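PDB 1RH1: colicin-B from Escherichia coli, which forms channels in the cytoplasmic membrane of susceptible bacteria, depolarising it and dissipating cellular energy. Local coordinates for residues A[159-172]-A[183-196]. Numbering follows the deposited sequence.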
loop_
_atom_site.group_PDB
_atom_site.type_symbol
_atom_site.label_atom_id
_atom_site.label_comp_id
_atom_site.label_asym_id
_atom_site.label_seq_id
_atom_site.Cartn_x
_atom_site.Cartn_y
_atom_site.Cartn_z
ATOM N N PRO A 159 -10.657 20.872 9.299
ATOM C CA PRO A 159 -12.006 20.344 9.150
ATOM C C PRO A 159 -12.808 20.353 10.464
ATOM O O PRO A 159 -12.287 20.568 11.562
ATOM C CB PRO A 159 -11.786 18.961 8.616
ATOM C CG PRO A 159 -10.315 18.834 8.316
ATOM C CD PRO A 159 -9.682 19.798 9.287
ATOM N N ALA A 160 -14.121 20.139 10.350
ATOM C CA ALA A 160 -14.993 19.936 11.509
ATOM C C ALA A 160 -14.639 18.591 12.108
ATOM O O ALA A 160 -14.422 17.650 11.336
ATOM C CB ALA A 160 -16.469 19.849 11.132
ATOM N N ALA A 161 -14.624 18.474 13.450
ATOM C CA ALA A 161 -14.254 17.211 14.083
ATOM C C ALA A 161 -14.950 15.990 13.510
ATOM O O ALA A 161 -16.033 16.052 12.942
ATOM C CB ALA A 161 -14.546 17.250 15.551
ATOM N N GLY A 162 -14.256 14.868 13.557
ATOM C CA GLY A 162 -14.770 13.669 12.933
ATOM C C GLY A 162 -14.459 13.653 11.448
ATOM O O GLY A 162 -15.232 13.129 10.655
ATOM N N ASN A 163 -13.347 14.271 11.056
ATOM C CA ASN A 163 -12.845 14.232 9.701
ATOM C C ASN A 163 -11.336 14.268 9.768
ATOM O O ASN A 163 -10.732 14.764 10.726
ATOM C CB ASN A 163 -13.300 15.421 8.881
ATOM C CG ASN A 163 -14.769 15.374 8.501
ATOM O OD1 ASN A 163 -15.162 14.850 7.456
ATOM N ND2 ASN A 163 -15.612 15.918 9.382
ATOM N N ASN A 164 -10.732 13.701 8.726
ATOM C CA ASN A 164 -9.288 13.645 8.645
ATOM C C ASN A 164 -8.710 14.873 7.980
ATOM O O ASN A 164 -9.212 15.340 6.958
ATOM C CB ASN A 164 -8.863 12.415 7.874
ATOM C CG ASN A 164 -9.222 11.075 8.515
ATOM O OD1 ASN A 164 -9.313 10.064 7.823
ATOM N ND2 ASN A 164 -9.451 10.944 9.816
ATOM N N VAL A 165 -7.682 15.432 8.606
ATOM C CA VAL A 165 -6.971 16.557 8.041
ATOM C C VAL A 165 -5.673 16.080 7.384
ATOM O O VAL A 165 -4.953 15.238 7.913
ATOM C CB VAL A 165 -6.733 17.578 9.180
ATOM C CG1 VAL A 165 -5.917 17.011 10.319
ATOM C CG2 VAL A 165 -5.987 18.765 8.605
ATOM N N PRO A 166 -5.348 16.557 6.186
ATOM C CA PRO A 166 -4.065 16.337 5.533
ATOM C C PRO A 166 -2.876 16.658 6.398
ATOM O O PRO A 166 -2.848 17.760 6.916
ATOM C CB PRO A 166 -4.176 17.193 4.334
ATOM C CG PRO A 166 -5.612 17.001 3.946
ATOM C CD PRO A 166 -6.318 17.128 5.260
ATOM N N VAL A 167 -1.920 15.757 6.646
ATOM C CA VAL A 167 -0.727 16.076 7.450
ATOM C C VAL A 167 0.586 15.864 6.696
ATOM O O VAL A 167 0.598 15.153 5.675
ATOM C CB VAL A 167 -0.640 15.227 8.767
ATOM C CG1 VAL A 167 -1.710 15.654 9.741
ATOM C CG2 VAL A 167 -0.827 13.759 8.472
ATOM N N LYS A 168 1.697 16.469 7.157
ATOM C CA LYS A 168 2.986 16.231 6.501
ATOM C C LYS A 168 4.003 15.380 7.241
ATOM O O LYS A 168 4.937 14.851 6.640
ATOM C CB LYS A 168 3.720 17.525 6.154
ATOM C CG LYS A 168 3.900 18.536 7.235
ATOM C CD LYS A 168 4.731 19.686 6.729
ATOM C CE LYS A 168 4.594 20.753 7.801
ATOM N NZ LYS A 168 5.567 21.796 7.584
ATOM N N TYR A 169 3.824 15.298 8.554
ATOM C CA TYR A 169 4.648 14.572 9.487
ATOM C C TYR A 169 3.674 13.952 10.448
ATOM O O TYR A 169 2.580 14.463 10.675
ATOM C CB TYR A 169 5.598 15.507 10.268
ATOM C CG TYR A 169 6.742 15.963 9.376
ATOM C CD1 TYR A 169 6.857 17.287 8.984
ATOM C CD2 TYR A 169 7.640 15.022 8.862
ATOM C CE1 TYR A 169 7.858 17.661 8.069
ATOM C CE2 TYR A 169 8.637 15.382 7.951
ATOM C CZ TYR A 169 8.745 16.707 7.548
ATOM O OH TYR A 169 9.702 17.060 6.606
ATOM N N ARG A 170 4.069 12.800 10.969
ATOM C CA ARG A 170 3.332 12.098 11.989
ATOM C C ARG A 170 4.297 11.512 12.983
ATOM O O ARG A 170 5.440 11.194 12.677
ATOM C CB ARG A 170 2.517 10.983 11.395
ATOM C CG ARG A 170 1.226 11.496 10.780
ATOM C CD ARG A 170 0.323 10.380 10.265
ATOM N NE ARG A 170 -0.167 9.550 11.348
ATOM C CZ ARG A 170 -0.186 8.216 11.316
ATOM N NH1 ARG A 170 -0.651 7.583 12.370
ATOM N NH2 ARG A 170 0.238 7.481 10.288
ATOM N N LEU A 171 3.856 11.412 14.222
ATOM C CA LEU A 171 4.640 10.794 15.264
ATOM C C LEU A 171 3.968 9.490 15.696
ATOM O O LEU A 171 2.896 9.490 16.285
ATOM C CB LEU A 171 4.743 11.812 16.384
ATOM C CG LEU A 171 5.955 12.698 16.476
ATOM C CD1 LEU A 171 6.286 13.357 15.175
ATOM C CD2 LEU A 171 5.664 13.714 17.515
ATOM N N THR A 172 4.532 8.338 15.347
ATOM C CA THR A 172 4.019 7.011 15.707
ATOM C C THR A 172 5.154 6.068 16.062
ATOM O O THR A 172 6.238 6.549 16.385
ATOM C CB THR A 172 3.232 6.328 14.572
ATOM O OG1 THR A 172 4.026 6.378 13.396
ATOM C CG2 THR A 172 1.889 6.971 14.358
ATOM N N ALA A 183 9.133 6.937 16.280
ATOM C CA ALA A 183 9.665 7.614 15.114
ATOM C C ALA A 183 8.830 8.716 14.527
ATOM O O ALA A 183 7.666 8.855 14.875
ATOM C CB ALA A 183 9.860 6.657 13.990
ATOM N N ILE A 184 9.404 9.497 13.603
ATOM C CA ILE A 184 8.658 10.502 12.865
ATOM C C ILE A 184 8.505 10.038 11.437
ATOM O O ILE A 184 9.478 9.872 10.716
ATOM C CB ILE A 184 9.379 11.871 12.925
ATOM C CG1 ILE A 184 8.631 12.831 12.037
ATOM C CG2 ILE A 184 10.837 11.757 12.538
ATOM C CD1 ILE A 184 9.299 14.193 11.979
ATOM N N ILE A 185 7.289 9.787 10.993
ATOM C CA ILE A 185 7.122 9.376 9.625
ATOM C C ILE A 185 6.729 10.528 8.740
ATOM O O ILE A 185 6.298 11.582 9.176
ATOM C CB ILE A 185 6.086 8.245 9.546
ATOM C CG1 ILE A 185 4.792 8.520 10.254
ATOM C CG2 ILE A 185 6.733 7.065 10.211
ATOM C CD1 ILE A 185 3.749 7.392 10.161
ATOM N N GLY A 186 6.924 10.355 7.455
ATOM C CA GLY A 186 6.589 11.374 6.484
ATOM C C GLY A 186 6.895 10.896 5.084
ATOM O O GLY A 186 7.238 9.735 4.895
ATOM N N GLY A 187 6.736 11.767 4.092
ATOM C CA GLY A 187 7.142 11.405 2.747
ATOM C C GLY A 187 6.038 11.128 1.750
ATOM O O GLY A 187 6.222 11.439 0.579
ATOM N N ILE A 188 4.952 10.455 2.143
ATOM C CA ILE A 188 3.795 10.274 1.272
ATOM C C ILE A 188 2.647 11.128 1.821
ATOM O O ILE A 188 2.702 11.702 2.916
ATOM C CB ILE A 188 3.319 8.778 1.183
ATOM C CG1 ILE A 188 2.858 8.186 2.507
ATOM C CG2 ILE A 188 4.482 7.990 0.619
ATOM C CD1 ILE A 188 2.439 6.710 2.415
ATOM N N PRO A 189 1.587 11.316 1.052
ATOM C CA PRO A 189 0.364 11.931 1.516
ATOM C C PRO A 189 -0.326 11.239 2.691
ATOM O O PRO A 189 -1.066 10.265 2.551
ATOM C CB PRO A 189 -0.430 11.992 0.227
ATOM C CG PRO A 189 0.602 12.425 -0.755
ATOM C CD PRO A 189 1.623 11.371 -0.405
ATOM N N MET A 190 -0.083 11.728 3.890
ATOM C CA MET A 190 -0.725 11.128 5.042
ATOM C C MET A 190 -1.856 12.021 5.495
ATOM O O MET A 190 -1.960 13.183 5.091
ATOM C CB MET A 190 0.303 10.945 6.168
ATOM C CG MET A 190 1.435 10.011 5.767
ATOM S SD MET A 190 2.704 9.787 7.009
ATOM C CE MET A 190 3.255 11.450 6.973
ATOM N N THR A 191 -2.691 11.445 6.365
ATOM C CA THR A 191 -3.843 12.126 6.936
ATOM C C THR A 191 -4.016 11.827 8.425
ATOM O O THR A 191 -3.548 10.786 8.867
ATOM C CB THR A 191 -5.006 11.676 6.042
ATOM O OG1 THR A 191 -5.607 12.918 5.758
ATOM C CG2 THR A 191 -6.025 10.716 6.595
ATOM N N VAL A 192 -4.626 12.677 9.258
ATOM C CA VAL A 192 -4.841 12.436 10.695
ATOM C C VAL A 192 -6.243 12.851 11.155
ATOM O O VAL A 192 -6.674 13.948 10.818
ATOM C CB VAL A 192 -3.755 13.214 11.502
ATOM C CG1 VAL A 192 -4.119 13.483 12.962
ATOM C CG2 VAL A 192 -2.532 12.323 11.569
ATOM N N PRO A 193 -7.019 12.095 11.932
ATOM C CA PRO A 193 -8.329 12.508 12.457
ATOM C C PRO A 193 -8.433 13.738 13.336
ATOM O O PRO A 193 -7.673 13.854 14.302
ATOM C CB PRO A 193 -8.853 11.301 13.179
ATOM C CG PRO A 193 -7.597 10.544 13.509
ATOM C CD PRO A 193 -6.763 10.705 12.247
ATOM N N VAL A 194 -9.339 14.671 12.994
ATOM C CA VAL A 194 -9.614 15.804 13.872
ATOM C C VAL A 194 -10.640 15.367 14.939
ATOM O O VAL A 194 -11.672 14.756 14.619
ATOM C CB VAL A 194 -10.143 16.973 13.026
ATOM C CG1 VAL A 194 -10.542 18.184 13.855
ATOM C CG2 VAL A 194 -9.018 17.395 12.115
ATOM N N VAL A 195 -10.320 15.570 16.233
ATOM C CA VAL A 195 -11.235 15.260 17.328
ATOM C C VAL A 195 -11.480 16.535 18.097
ATOM O O VAL A 195 -10.719 17.508 18.006
ATOM C CB VAL A 195 -10.716 14.210 18.378
ATOM C CG1 VAL A 195 -10.417 12.897 17.684
ATOM C CG2 VAL A 195 -9.487 14.725 19.105
ATOM N N ASP A 196 -12.526 16.438 18.928
ATOM C CA ASP A 196 -13.020 17.588 19.673
ATOM C C ASP A 196 -12.879 17.643 21.183
ATOM O O ASP A 196 -13.416 16.803 21.904
ATOM C CB ASP A 196 -14.488 17.786 19.359
ATOM C CG ASP A 196 -14.748 19.246 19.065
ATOM O OD1 ASP A 196 -14.788 19.589 17.879
ATOM O OD2 ASP A 196 -14.887 20.030 20.016
HETATM O O HOH W 1 4.672 14.188 4.014
#
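Ala-183 and Thr-172 trade backbone hydrogen bonds in both directions, joining strands 169-172 and 183-186 as an antiparallel pair. At Ile-184, a chi1 of 175° swings CG1 away from the backbone N and carries CD1 obliquely to the Tyr-169 ring, 3.6 Å from CD2; both side chains also touch helix 99-110. Ile-185 lies alongside Arg-170, the two pointing the same way, and its CD1 comes within 3.5 Å of Arg-170 NH2. The guanidinium itself is held by salt bridges to Asp-267 and to Asp-17 of the TonB box. Past this beta hairpin of strands 169-176 and 179-186, both arms bend, at Lys-168 and at Gly-187 and Ile-188; pairing breaks there, bridged by a water between Lys-168 O (2.7 Å) and Gly-187 N, and resumes in another sheet between strands 163-167 and 189-196. Met-190 bends at chi3 (-65°), bringing CE to 3.8 Å from Lys-168 O, while its O accepts a hydrogen bond from Val-167 N. Thr-191 lays CG2 against Asn-164 CB (3.5 Å) and adds a weak OG1 bond to Val-165 O, which also accepts Val-192 N. Val-192 CG2 packs against the Arg-170 chain, 3.7 Å from NE. Pro-193 CB meets Asn-164 ND2, and the Val-194 side chain crosses that of Val-165 at roughly a right angle, CG2 3.6 Å from CG1.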